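PDB 4XE7: uncharacterized protein from Bacillus thuringiensis serovar kurstaki, which probably polymerises into actin-like filaments, as ParM proteins do in moving plasmid copies apart before cell division, and is seen here without nucleotide. Local coordinates for residues G13-G18 with F131-V136; A22-L27 with A135-R140; E283-F288 with G330-N335; E270-I275 with E301-R306. All blocks are in the same frame, centred on the assembly; numbering follows the deposited sequence.

Interaction 1 (G13-G18 with F131-V136); sequences GGFDTG and FTSMAV
Within 131-136, Ser133 is the first residue to come near Phe15 of strand 13-17. Its OG lies at the rim of the ring, close to the ring plane and 4.5 Å from Phe15 CD2. The hydroxyl spends its hydrogen bond on the carbonyl of Leu130, a turn earlier, and so can sit beside an aromatic group. Met134 carries the rest of the contact. Its CG meets Phe15 CE2 at 3.6 Å, and the chain runs on fully extended (chi2 177°, chi3 178°), crossing the phenyl group at about a right angle. That straight course sets Met134 CE over the middle of one face, 4.0 Å from the centroid of the Phe15 ring, while the sulfur stands obliquely above it. Methyl and sulfur together make a CH-pi and Met-aromatic contact. Gly13, having no side chain, leaves room for the ring's CZ, and the nearly parallel ring of Phe150 adds another aromatic neighbour. No hydrogen bond joins the strand to the helix here. The contact therefore rests on dispersion and on the weak attraction of a polarisable thioether for pi electrons, which suits a buried place where a flexible methionine can fit itself to a flat ring.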
loop_
_atom_site.group_PDB
_atom_site.type_symbol
_atom_site.label_atom_id
_atom_site.label_comp_id
_atom_site.label_asym_id
_atom_site.label_seq_id
_atom_site.Cartn_x
_atom_site.Cartn_y
_atom_site.Cartn_z
ATOM N N GLY A 13 4.303 13.838 -6.141
ATOM C CA GLY A 13 4.087 12.529 -5.553
ATOM C C GLY A 13 4.897 12.221 -4.305
ATOM O O GLY A 13 5.774 13.000 -3.884
ATOM N N GLY A 14 4.579 11.082 -3.699
ATOM C CA GLY A 14 5.338 10.536 -2.589
ATOM C C GLY A 14 5.717 9.142 -3.033
ATOM O O GLY A 14 4.877 8.411 -3.549
ATOM N N PHE A 15 6.977 8.769 -2.851
ATOM C CA PHE A 15 7.472 7.543 -3.458
ATOM C C PHE A 15 8.034 6.617 -2.401
ATOM O O PHE A 15 9.058 6.896 -1.771
ATOM C CB PHE A 15 8.510 7.871 -4.532
ATOM C CG PHE A 15 8.019 8.885 -5.521
ATOM C CD1 PHE A 15 8.285 10.238 -5.336
ATOM C CD2 PHE A 15 7.242 8.496 -6.602
ATOM C CE1 PHE A 15 7.811 11.182 -6.227
ATOM C CE2 PHE A 15 6.755 9.441 -7.506
ATOM C CZ PHE A 15 7.041 10.786 -7.314
ATOM N N ASP A 16 7.320 5.516 -2.215
ATOM C CA ASP A 16 7.626 4.536 -1.199
ATOM C C ASP A 16 8.195 3.280 -1.855
ATOM O O ASP A 16 7.475 2.468 -2.429
ATOM C CB ASP A 16 6.369 4.233 -0.384
ATOM C CG ASP A 16 6.542 3.061 0.559
ATOM O OD1 ASP A 16 7.693 2.763 0.954
ATOM O OD2 ASP A 16 5.511 2.441 0.908
ATOM N N THR A 17 9.510 3.145 -1.763
ATOM C CA THR A 17 10.233 2.017 -2.326
ATOM C C THR A 17 10.362 0.876 -1.315
ATOM O O THR A 17 11.252 0.899 -0.464
ATOM C CB THR A 17 11.643 2.455 -2.784
ATOM O OG1 THR A 17 11.524 3.505 -3.750
ATOM C CG2 THR A 17 12.413 1.297 -3.388
ATOM N N GLY A 18 9.469 -0.108 -1.401
ATOM C CA GLY A 18 9.581 -1.324 -0.608
ATOM C C GLY A 18 10.215 -2.487 -1.369
ATOM O O GLY A 18 10.413 -2.424 -2.584
ATOM N N PHE A 131 10.472 4.436 -11.601
ATOM C CA PHE A 131 10.294 5.312 -12.764
ATOM C C PHE A 131 9.006 4.987 -13.492
ATOM O O PHE A 131 8.317 5.878 -13.989
ATOM C CB PHE A 131 11.475 5.196 -13.733
ATOM C CG PHE A 131 12.737 5.816 -13.215
ATOM C CD1 PHE A 131 12.692 6.941 -12.415
ATOM C CD2 PHE A 131 13.971 5.271 -13.527
ATOM C CE1 PHE A 131 13.868 7.520 -11.935
ATOM C CE2 PHE A 131 15.144 5.841 -13.050
ATOM C CZ PHE A 131 15.096 6.962 -12.258
ATOM N N THR A 132 8.681 3.703 -13.545
ATOM C CA THR A 132 7.448 3.270 -14.184
ATOM C C THR A 132 6.241 3.823 -13.438
ATOM O O THR A 132 5.265 4.258 -14.066
ATOM C CB THR A 132 7.366 1.730 -14.262
ATOM O OG1 THR A 132 8.441 1.250 -15.074
ATOM C CG2 THR A 132 6.046 1.285 -14.869
ATOM N N SER A 133 6.306 3.833 -12.105
ATOM C CA SER A 133 5.183 4.347 -11.321
ATOM C C SER A 133 4.988 5.845 -11.600
ATOM O O SER A 133 3.848 6.313 -11.771
ATOM C CB SER A 133 5.385 4.093 -9.817
ATOM O OG SER A 133 6.310 5.010 -9.241
ATOM N N MET A 134 6.096 6.584 -11.673
ATOM C CA MET A 134 6.063 7.999 -12.057
ATOM C C MET A 134 5.419 8.203 -13.427
ATOM O O MET A 134 4.650 9.141 -13.629
ATOM C CB MET A 134 7.477 8.593 -12.103
ATOM C CG MET A 134 8.165 8.776 -10.776
ATOM S SD MET A 134 9.856 9.391 -11.006
ATOM C CE MET A 134 10.320 9.549 -9.269
ATOM N N ALA A 135 5.781 7.344 -14.381
ATOM C CA ALA A 135 5.278 7.456 -15.755
ATOM C C ALA A 135 3.795 7.175 -15.847
ATOM O O ALA A 135 3.085 7.830 -16.613
ATOM C CB ALA A 135 6.038 6.501 -16.699
ATOM N N VAL A 136 3.331 6.188 -15.093
ATOM C CA VAL A 136 1.902 5.869 -15.090
ATOM C C VAL A 136 1.074 7.026 -14.512
ATOM O O VAL A 136 0.042 7.398 -15.074
ATOM C CB VAL A 136 1.600 4.569 -14.305
ATOM C CG1 VAL A 136 0.076 4.308 -14.246
ATOM C CG2 VAL A 136 2.308 3.383 -14.962
#

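Interaction 2 (A22-L27 with A135-R140); sequences AKISFL and AVAAAR
Phe26 turns the flat of its ring to Ala137, whose methyl stands almost exactly above the centre. Ala137 CB is 3.6 Å from the centroid of the Phe26 ring and only 9° off the normal, a CH-pi contact in which the methyl comes within 4.0 Å of every ring carbon. The ring reaches this place because Phe26 CG occupies the crowded position between backbone N and carbonyl carbon (chi1 65°). Ile24, two residues back on the same side of the strand, reaches that methyl past the ring's edge, on the face Ala137 covers. It is stretched out with CG1 anti to the backbone N, and its CD1 touches Ala137 CB at 3.9 Å. Arg140 lies at the rim of the phenyl group: its CD is near the ring plane, 4.0 Å from Phe26 CZ, and its extended chain crosses at about a right angle. Thus only the aliphatic part meets the aromatic one, while the guanidinium group goes on to salt bridges with Glu34, Asp67 and Asp69. Alanine suits its position because a lone methyl lets a broad ring lie against the helix. The strand and helix segments run in nearly the same direction, 27° apart with axes 10.0 Å from each other. This is the layering of a helix over a beta sheet found in the alpha/beta domains of the actin superfamily.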
loop_
_atom_site.group_PDB
_atom_site.type_symbol
_atom_site.label_atom_id
_atom_site.label_comp_id
_atom_site.label_asym_id
_atom_site.label_seq_id
_atom_site.Cartn_x
_atom_site.Cartn_y
_atom_site.Cartn_z
ATOM N N ALA A 22 6.509 -1.269 -5.199
ATOM C CA ALA A 22 6.754 0.141 -5.366
ATOM C C ALA A 22 5.406 0.801 -5.149
ATOM O O ALA A 22 4.440 0.464 -5.828
ATOM C CB ALA A 22 7.310 0.446 -6.755
ATOM N N LYS A 23 5.306 1.705 -4.191
ATOM C CA LYS A 23 4.031 2.392 -4.000
ATOM C C LYS A 23 4.188 3.864 -4.316
ATOM O O LYS A 23 5.246 4.434 -4.099
ATOM C CB LYS A 23 3.497 2.202 -2.579
ATOM C CG LYS A 23 3.139 0.774 -2.268
ATOM C CD LYS A 23 2.699 0.617 -0.832
ATOM C CE LYS A 23 1.842 -0.642 -0.655
ATOM N NZ LYS A 23 1.325 -0.780 0.728
ATOM N N ILE A 24 3.132 4.460 -4.860
ATOM C CA ILE A 24 3.113 5.894 -5.110
ATOM C C ILE A 24 1.808 6.488 -4.606
ATOM O O ILE A 24 0.749 5.863 -4.701
ATOM C CB ILE A 24 3.281 6.211 -6.616
ATOM C CG1 ILE A 24 3.308 7.716 -6.875
ATOM C CG2 ILE A 24 2.143 5.603 -7.434
ATOM C CD1 ILE A 24 3.515 8.063 -8.403
ATOM N N SER A 25 1.893 7.690 -4.053
ATOM C CA SER A 25 0.724 8.518 -3.825
ATOM C C SER A 25 0.952 9.861 -4.517
ATOM O O SER A 25 2.004 10.469 -4.344
ATOM C CB SER A 25 0.467 8.713 -2.327
ATOM O OG SER A 25 -0.016 7.520 -1.735
ATOM N N PHE A 26 -0.004 10.331 -5.311
ATOM C CA PHE A 26 0.202 11.617 -5.979
ATOM C C PHE A 26 -1.078 12.422 -6.011
ATOM O O PHE A 26 -2.157 11.910 -5.713
ATOM C CB PHE A 26 0.736 11.418 -7.405
ATOM C CG PHE A 26 -0.230 10.725 -8.329
ATOM C CD1 PHE A 26 -0.982 11.446 -9.247
ATOM C CD2 PHE A 26 -0.389 9.350 -8.276
ATOM C CE1 PHE A 26 -1.879 10.807 -10.110
ATOM C CE2 PHE A 26 -1.291 8.705 -9.130
ATOM C CZ PHE A 26 -2.027 9.437 -10.045
ATOM N N LEU A 27 -0.966 13.696 -6.362
ATOM C CA LEU A 27 -2.159 14.517 -6.504
ATOM C C LEU A 27 -2.623 14.472 -7.951
ATOM O O LEU A 27 -1.863 14.759 -8.877
ATOM C CB LEU A 27 -1.896 15.948 -6.046
ATOM C CG LEU A 27 -1.601 16.045 -4.543
ATOM C CD1 LEU A 27 -1.283 17.484 -4.128
ATOM C CD2 LEU A 27 -2.798 15.495 -3.727
ATOM N N ALA A 135 5.781 7.344 -14.381
ATOM C CA ALA A 135 5.278 7.456 -15.755
ATOM C C ALA A 135 3.795 7.175 -15.847
ATOM O O ALA A 135 3.085 7.830 -16.613
ATOM C CB ALA A 135 6.038 6.501 -16.699
ATOM N N VAL A 136 3.331 6.188 -15.093
ATOM C CA VAL A 136 1.902 5.869 -15.090
ATOM C C VAL A 136 1.074 7.026 -14.512
ATOM O O VAL A 136 0.042 7.398 -15.074
ATOM C CB VAL A 136 1.600 4.569 -14.305
ATOM C CG1 VAL A 136 0.076 4.308 -14.246
ATOM C CG2 VAL A 136 2.308 3.383 -14.962
ATOM N N ALA A 137 1.527 7.603 -13.405
ATOM C CA ALA A 137 0.828 8.756 -12.827
ATOM C C ALA A 137 0.835 9.939 -13.779
ATOM O O ALA A 137 -0.156 10.683 -13.880
ATOM C CB ALA A 137 1.449 9.159 -11.515
ATOM N N ALA A 138 1.963 10.131 -14.461
ATOM C CA ALA A 138 2.063 11.252 -15.382
ATOM C C ALA A 138 1.090 11.030 -16.546
ATOM O O ALA A 138 0.390 11.959 -16.970
ATOM C CB ALA A 138 3.493 11.427 -15.870
ATOM N N ALA A 139 1.026 9.789 -17.027
ATOM C CA ALA A 139 0.060 9.399 -18.048
ATOM C C ALA A 139 -1.377 9.643 -17.569
ATOM O O ALA A 139 -2.176 10.206 -18.308
ATOM C CB ALA A 139 0.249 7.937 -18.434
ATOM N N ARG A 140 -1.687 9.241 -16.330
ATOM C CA ARG A 140 -3.030 9.408 -15.769
ATOM C C ARG A 140 -3.497 10.855 -15.726
ATOM O O ARG A 140 -4.675 11.137 -15.872
ATOM C CB ARG A 140 -3.094 8.834 -14.355
ATOM C CG ARG A 140 -3.043 7.327 -14.302
ATOM C CD ARG A 140 -3.237 6.828 -12.881
ATOM N NE ARG A 140 -3.270 5.375 -12.863
ATOM C CZ ARG A 140 -3.650 4.659 -11.820
ATOM N NH1 ARG A 140 -4.009 5.279 -10.702
ATOM N NH2 ARG A 140 -3.652 3.330 -11.893
#

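Interaction 3 (E283-F288 with G330-N335); sequences EILKSF and GPVKEN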
loop_
_atom_site.group_PDB
_atom_site.type_symbol
_atom_site.label_atom_id
_atom_site.label_comp_id
_atom_site.label_asym_id
_atom_site.label_seq_id
_atom_site.Cartn_x
_atom_site.Cartn_y
_atom_site.Cartn_z
ATOM N N GLU A 283 -31.252 -26.828 4.014
ATOM C CA GLU A 283 -31.717 -28.058 3.387
ATOM C C GLU A 283 -31.378 -28.131 1.889
ATOM O O GLU A 283 -31.170 -29.210 1.350
ATOM C CB GLU A 283 -33.226 -28.218 3.593
ATOM C CG GLU A 283 -33.630 -28.492 5.047
ATOM C CD GLU A 283 -33.103 -29.823 5.563
ATOM O OE1 GLU A 283 -32.990 -30.775 4.759
ATOM O OE2 GLU A 283 -32.790 -29.917 6.770
ATOM N N ILE A 284 -31.334 -26.986 1.223
ATOM C CA ILE A 284 -30.933 -26.939 -0.178
ATOM C C ILE A 284 -29.486 -27.433 -0.343
ATOM O O ILE A 284 -29.177 -28.222 -1.250
ATOM C CB ILE A 284 -31.077 -25.508 -0.733
ATOM C CG1 ILE A 284 -32.534 -25.048 -0.602
ATOM C CG2 ILE A 284 -30.554 -25.420 -2.186
ATOM C CD1 ILE A 284 -32.730 -23.545 -0.758
ATOM N N LEU A 285 -28.612 -26.984 0.553
ATOM C CA LEU A 285 -27.212 -27.407 0.535
ATOM C C LEU A 285 -27.085 -28.897 0.862
ATOM O O LEU A 285 -26.263 -29.603 0.280
ATOM C CB LEU A 285 -26.380 -26.580 1.521
ATOM C CG LEU A 285 -25.778 -25.256 1.024
ATOM C CD1 LEU A 285 -24.838 -25.497 -0.180
ATOM C CD2 LEU A 285 -26.880 -24.281 0.664
ATOM N N LYS A 286 -27.875 -29.355 1.824
ATOM C CA LYS A 286 -27.930 -30.775 2.127
ATOM C C LYS A 286 -28.295 -31.583 0.880
ATOM O O LYS A 286 -27.701 -32.621 0.616
ATOM C CB LYS A 286 -28.951 -31.061 3.225
ATOM C CG LYS A 286 -28.491 -30.789 4.646
ATOM C CD LYS A 286 -29.466 -31.476 5.604
ATOM C CE LYS A 286 -29.200 -31.106 7.048
ATOM N NZ LYS A 286 -29.756 -29.767 7.358
ATOM N N SER A 287 -29.279 -31.104 0.122
ATOM C CA SER A 287 -29.733 -31.829 -1.060
ATOM C C SER A 287 -28.629 -31.939 -2.102
ATOM O O SER A 287 -28.468 -32.972 -2.740
ATOM C CB SER A 287 -30.957 -31.151 -1.688
ATOM O OG SER A 287 -32.124 -31.348 -0.908
ATOM N N PHE A 288 -27.864 -30.875 -2.278
ATOM C CA PHE A 288 -26.976 -30.831 -3.426
ATOM C C PHE A 288 -25.480 -30.823 -3.129
ATOM O O PHE A 288 -24.694 -31.039 -4.039
ATOM C CB PHE A 288 -27.327 -29.610 -4.273
ATOM C CG PHE A 288 -28.743 -29.631 -4.764
ATOM C CD1 PHE A 288 -29.177 -30.660 -5.572
ATOM C CD2 PHE A 288 -29.646 -28.639 -4.391
ATOM C CE1 PHE A 288 -30.497 -30.712 -6.041
ATOM C CE2 PHE A 288 -30.985 -28.690 -4.854
ATOM C CZ PHE A 288 -31.393 -29.721 -5.673
ATOM N N GLY A 330 -24.233 -19.426 -4.483
ATOM C CA GLY A 330 -25.172 -19.684 -5.559
ATOM C C GLY A 330 -26.410 -18.866 -5.246
ATOM O O GLY A 330 -26.291 -17.706 -4.866
ATOM N N PRO A 331 -27.602 -19.475 -5.358
ATOM C CA PRO A 331 -28.851 -18.748 -5.132
ATOM C C PRO A 331 -29.265 -18.660 -3.662
ATOM O O PRO A 331 -30.301 -18.057 -3.354
ATOM C CB PRO A 331 -29.861 -19.579 -5.907
ATOM C CG PRO A 331 -29.351 -20.970 -5.750
ATOM C CD PRO A 331 -27.849 -20.870 -5.763
ATOM N N VAL A 332 -28.488 -19.262 -2.769
ATOM C CA VAL A 332 -28.867 -19.295 -1.357
ATOM C C VAL A 332 -28.179 -18.184 -0.573
ATOM O O VAL A 332 -26.974 -17.970 -0.717
ATOM C CB VAL A 332 -28.532 -20.653 -0.707
ATOM C CG1 VAL A 332 -29.039 -20.701 0.752
ATOM C CG2 VAL A 332 -29.168 -21.770 -1.508
ATOM N N LYS A 333 -28.948 -17.482 0.253
ATOM C CA LYS A 333 -28.380 -16.457 1.134
ATOM C C LYS A 333 -28.496 -16.878 2.597
ATOM O O LYS A 333 -29.523 -17.397 3.011
ATOM C CB LYS A 333 -29.075 -15.111 0.931
ATOM C CG LYS A 333 -28.589 -14.299 -0.262
ATOM C CD LYS A 333 -29.343 -12.969 -0.321
ATOM C CE LYS A 333 -28.576 -11.893 -1.080
ATOM N NZ LYS A 333 -28.502 -12.165 -2.540
ATOM N N GLU A 334 -27.431 -16.664 3.368
ATOM C CA GLU A 334 -27.444 -16.948 4.792
ATOM C C GLU A 334 -26.933 -15.737 5.571
ATOM O O GLU A 334 -25.923 -15.105 5.211
ATOM C CB GLU A 334 -26.597 -18.191 5.123
ATOM C CG GLU A 334 -27.271 -19.521 4.776
ATOM C CD GLU A 334 -28.348 -19.953 5.783
ATOM O OE1 GLU A 334 -28.468 -19.331 6.865
ATOM O OE2 GLU A 334 -29.077 -20.925 5.484
ATOM N N ASN A 335 -27.646 -15.407 6.637
ATOM C CA ASN A 335 -27.176 -14.395 7.576
ATOM C C ASN A 335 -26.142 -15.017 8.507
ATOM O O ASN A 335 -26.464 -15.903 9.314
ATOM C CB ASN A 335 -28.349 -13.809 8.370
ATOM C CG ASN A 335 -27.951 -12.580 9.180
ATOM O OD1 ASN A 335 -26.766 -12.332 9.417
ATOM N ND2 ASN A 335 -28.944 -11.803 9.605
#
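The backbone oxygen of Glu283 accepts the N-H of Ser287 at 2.9 Å (Ser287 N to Glu283 O), closing the helical turn from which Ile284 and Leu285 reach Val332. On the same turn Lys286 NZ forms a salt bridge with Glu283 OE2 at 3.1 Å, the ammonium group standing well above the carboxylate plane. Two long, charged residues suit this outer side of the helix, leaving the apolar side to their neighbours. There Val332 CG2 is the focus. Ile284 CG2 and Val332 CG2 meet at 4.0 Å, and Ile284 CD1 approaches the same Val332 methyl. Leu285 CD2 also lies 4.0 Å from Val332 CG2, so one valine branch is shared by two helix residues. In each pair the two side chains run alongside but point opposite ways. Val332 turns CG2 to them because its other methyl, CG1, is anti to the backbone N (chi1 -176°). The valine opens the second strand of a two-stranded antiparallel hairpin, 326-329 with 332-335; the intervening turn contains Gly330, whose positive phi of 59° is easily adopted without a side chain, and the rigid Pro331. A short helix thus packs beside a beta hairpin at the periphery of the chain. Phe279, on helix 265-279, touches both Leu285 and Val332, and Trp329 of the hairpin touches Leu285. Asn282 hydrogen-bonds through its amide nitrogen to Glu334 OE2 and through its oxygen to Ile284 N.

Interaction 4 (E270-I275 with E301-R306); sequences EILKNI and EDFIQR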
loop_
_atom_site.group_PDB
_atom_site.type_symbol
_atom_site.label_atom_id
_atom_site.label_comp_id
_atom_site.label_asym_id
_atom_site.label_seq_id
_atom_site.Cartn_x
_atom_site.Cartn_y
_atom_site.Cartn_z
ATOM N N GLU A 270 -11.127 -19.631 10.627
ATOM C CA GLU A 270 -12.136 -20.205 11.506
ATOM C C GLU A 270 -13.526 -19.731 11.116
ATOM O O GLU A 270 -14.485 -20.526 11.107
ATOM C CB GLU A 270 -11.847 -19.852 12.962
ATOM C CG GLU A 270 -12.782 -20.509 13.948
ATOM C CD GLU A 270 -12.324 -20.330 15.384
ATOM O OE1 GLU A 270 -11.492 -19.430 15.642
ATOM O OE2 GLU A 270 -12.793 -21.097 16.251
ATOM N N ILE A 271 -13.640 -18.441 10.802
ATOM C CA ILE A 271 -14.903 -17.889 10.301
ATOM C C ILE A 271 -15.349 -18.601 9.016
ATOM O O ILE A 271 -16.508 -19.000 8.885
ATOM C CB ILE A 271 -14.795 -16.368 10.037
ATOM C CG1 ILE A 271 -14.817 -15.603 11.360
ATOM C CG2 ILE A 271 -15.942 -15.869 9.149
ATOM C CD1 ILE A 271 -14.264 -14.201 11.245
ATOM N N LEU A 272 -14.435 -18.758 8.066
ATOM C CA LEU A 272 -14.789 -19.411 6.799
ATOM C C LEU A 272 -15.300 -20.819 7.044
ATOM O O LEU A 272 -16.281 -21.247 6.420
ATOM C CB LEU A 272 -13.585 -19.421 5.844
ATOM C CG LEU A 272 -13.312 -17.972 5.412
ATOM C CD1 LEU A 272 -12.035 -17.863 4.635
ATOM C CD2 LEU A 272 -14.471 -17.433 4.595
ATOM N N LYS A 273 -14.653 -21.533 7.963
ATOM C CA LYS A 273 -15.095 -22.886 8.302
ATOM C C LYS A 273 -16.507 -22.914 8.870
ATOM O O LYS A 273 -17.341 -23.741 8.453
ATOM C CB LYS A 273 -14.142 -23.544 9.309
ATOM C CG LYS A 273 -14.794 -24.735 10.020
ATOM C CD LYS A 273 -13.780 -25.570 10.797
ATOM C CE LYS A 273 -13.898 -25.345 12.291
ATOM N NZ LYS A 273 -13.491 -23.965 12.670
ATOM N N ASN A 274 -16.765 -22.033 9.843
ATOM C CA ASN A 274 -18.089 -21.899 10.454
ATOM C C ASN A 274 -19.157 -21.447 9.469
ATOM O O ASN A 274 -20.319 -21.842 9.589
ATOM C CB ASN A 274 -18.057 -20.910 11.632
ATOM C CG ASN A 274 -17.264 -21.432 12.803
ATOM O OD1 ASN A 274 -17.190 -22.639 13.010
ATOM N ND2 ASN A 274 -16.657 -20.531 13.571
ATOM N N ILE A 275 -18.781 -20.592 8.515
ATOM C CA ILE A 275 -19.729 -20.162 7.483
ATOM C C ILE A 275 -20.198 -21.353 6.637
ATOM O O ILE A 275 -21.395 -21.514 6.361
ATOM C CB ILE A 275 -19.126 -19.061 6.567
ATOM C CG1 ILE A 275 -19.128 -17.726 7.320
ATOM C CG2 ILE A 275 -19.930 -18.932 5.251
ATOM C CD1 ILE A 275 -18.575 -16.570 6.557
ATOM N N GLU A 301 -8.833 -13.140 1.043
ATOM C CA GLU A 301 -8.891 -11.808 0.454
ATOM C C GLU A 301 -10.257 -11.593 -0.189
ATOM O O GLU A 301 -10.839 -10.517 -0.105
ATOM C CB GLU A 301 -7.762 -11.625 -0.571
ATOM C CG GLU A 301 -6.342 -11.610 0.019
ATOM C CD GLU A 301 -5.902 -12.944 0.630
ATOM O OE1 GLU A 301 -6.260 -14.023 0.102
ATOM O OE2 GLU A 301 -5.193 -12.908 1.655
ATOM N N ASP A 302 -10.759 -12.633 -0.837
ATOM C CA ASP A 302 -12.114 -12.664 -1.372
ATOM C C ASP A 302 -13.185 -12.382 -0.283
ATOM O O ASP A 302 -14.102 -11.556 -0.441
ATOM C CB ASP A 302 -12.334 -14.034 -2.011
ATOM C CG ASP A 302 -13.533 -14.075 -2.908
ATOM O OD1 ASP A 302 -13.766 -13.073 -3.614
ATOM O OD2 ASP A 302 -14.240 -15.115 -2.902
ATOM N N PHE A 303 -13.059 -13.082 0.832
ATOM C CA PHE A 303 -13.935 -12.863 1.978
ATOM C C PHE A 303 -13.799 -11.419 2.531
ATOM O O PHE A 303 -14.804 -10.772 2.819
ATOM C CB PHE A 303 -13.622 -13.929 3.039
ATOM C CG PHE A 303 -14.095 -13.586 4.422
ATOM C CD1 PHE A 303 -15.368 -13.940 4.835
ATOM C CD2 PHE A 303 -13.254 -12.939 5.317
ATOM C CE1 PHE A 303 -15.803 -13.638 6.127
ATOM C CE2 PHE A 303 -13.678 -12.633 6.616
ATOM C CZ PHE A 303 -14.957 -12.982 7.011
ATOM N N ILE A 304 -12.569 -10.908 2.657
ATOM C CA ILE A 304 -12.395 -9.527 3.101
ATOM C C ILE A 304 -13.045 -8.535 2.119
ATOM O O ILE A 304 -13.841 -7.678 2.525
ATOM C CB ILE A 304 -10.898 -9.157 3.294
ATOM C CG1 ILE A 304 -10.291 -9.941 4.462
ATOM C CG2 ILE A 304 -10.731 -7.657 3.564
ATOM C CD1 ILE A 304 -10.751 -9.466 5.808
ATOM N N GLN A 305 -12.720 -8.654 0.833
ATOM C CA GLN A 305 -13.180 -7.657 -0.137
ATOM C C GLN A 305 -14.692 -7.700 -0.365
ATOM O O GLN A 305 -15.331 -6.650 -0.439
ATOM C CB GLN A 305 -12.462 -7.827 -1.483
ATOM C CG GLN A 305 -10.948 -7.593 -1.427
ATOM C CD GLN A 305 -10.562 -6.283 -0.739
ATOM O OE1 GLN A 305 -9.785 -6.273 0.223
ATOM N NE2 GLN A 305 -11.101 -5.174 -1.234
ATOM N N ARG A 306 -15.265 -8.898 -0.492
ATOM C CA ARG A 306 -16.693 -9.016 -0.837
ATOM C C ARG A 306 -17.645 -8.918 0.361
ATOM O O ARG A 306 -18.679 -8.249 0.284
ATOM C CB ARG A 306 -16.962 -10.338 -1.573
ATOM C CG ARG A 306 -16.720 -10.275 -3.066
ATOM C CD ARG A 306 -16.484 -11.657 -3.628
ATOM N NE ARG A 306 -17.678 -12.475 -3.525
ATOM C CZ ARG A 306 -17.680 -13.746 -3.150
ATOM N NH1 ARG A 306 -16.545 -14.354 -2.844
ATOM N NH2 ARG A 306 -18.821 -14.409 -3.088
#
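Phe303 is the bump of this contact, a single broad ring pushed from segment 301-306 of helix 300-317 into a hollow on segment 270-275 of helix 265-279. Three walls of the hollow are Ile271, Leu272 and Ile275; Ile268, one turn earlier on the same face of the helix, lines it too and touches Phe303. Ile271 closes on the far end of the phenyl group, its CG2 being 3.7 Å from Phe303 CZ. Leu272 reaches the near end, with CD2 only 3.6 Å from Phe303 CD1 and at 3.9 Å from Phe303 CB, so this methyl fills the angle where the ring leaves its stem. More loosely, Ile275 CD1 comes to 4.1 Å from Phe303 CE1. All three approach obliquely to the ring. Phe303 extends straight out because its CG is anti to the backbone N (chi1 161°), and this length is needed: the segment axes pass 11.7 Å apart, crossing at 81°. Isoleucine and leucine suit the hollow, since their branches can shape a curved wall round a flat group. Ile271 also touches Ile339 and Val340 of helix 337-362, while Phe297 touches Leu272. Steeply crossed helices touch over a small area, and within segment 301-306 Phe303 alone makes the contact. With no hydrogen bond across the contact, the join depends on the hydrophobic effect and on the close fit of ring and methyl groups.

The four contacts form two pairs, far apart in the molecule. Interactions 1 and 2 have centres about 6 Å apart; they share helix 123-140 and the neighbouring strands 13-17 and 21-27 of one sheet, so they are two places where the same helix covers it. Interactions 3 and 4 follow later in the chain, about 17 Å apart between centres, and their segments alternate along the sequence: 270-275, 283-288, 301-306, 330-335. Some 33 Å separates the centres of interactions 1 and 4, and 46 Å those of 1 and 3. This is consistent with the two-domain, actin-like plan, the first pair belonging to one domain and the second to the other.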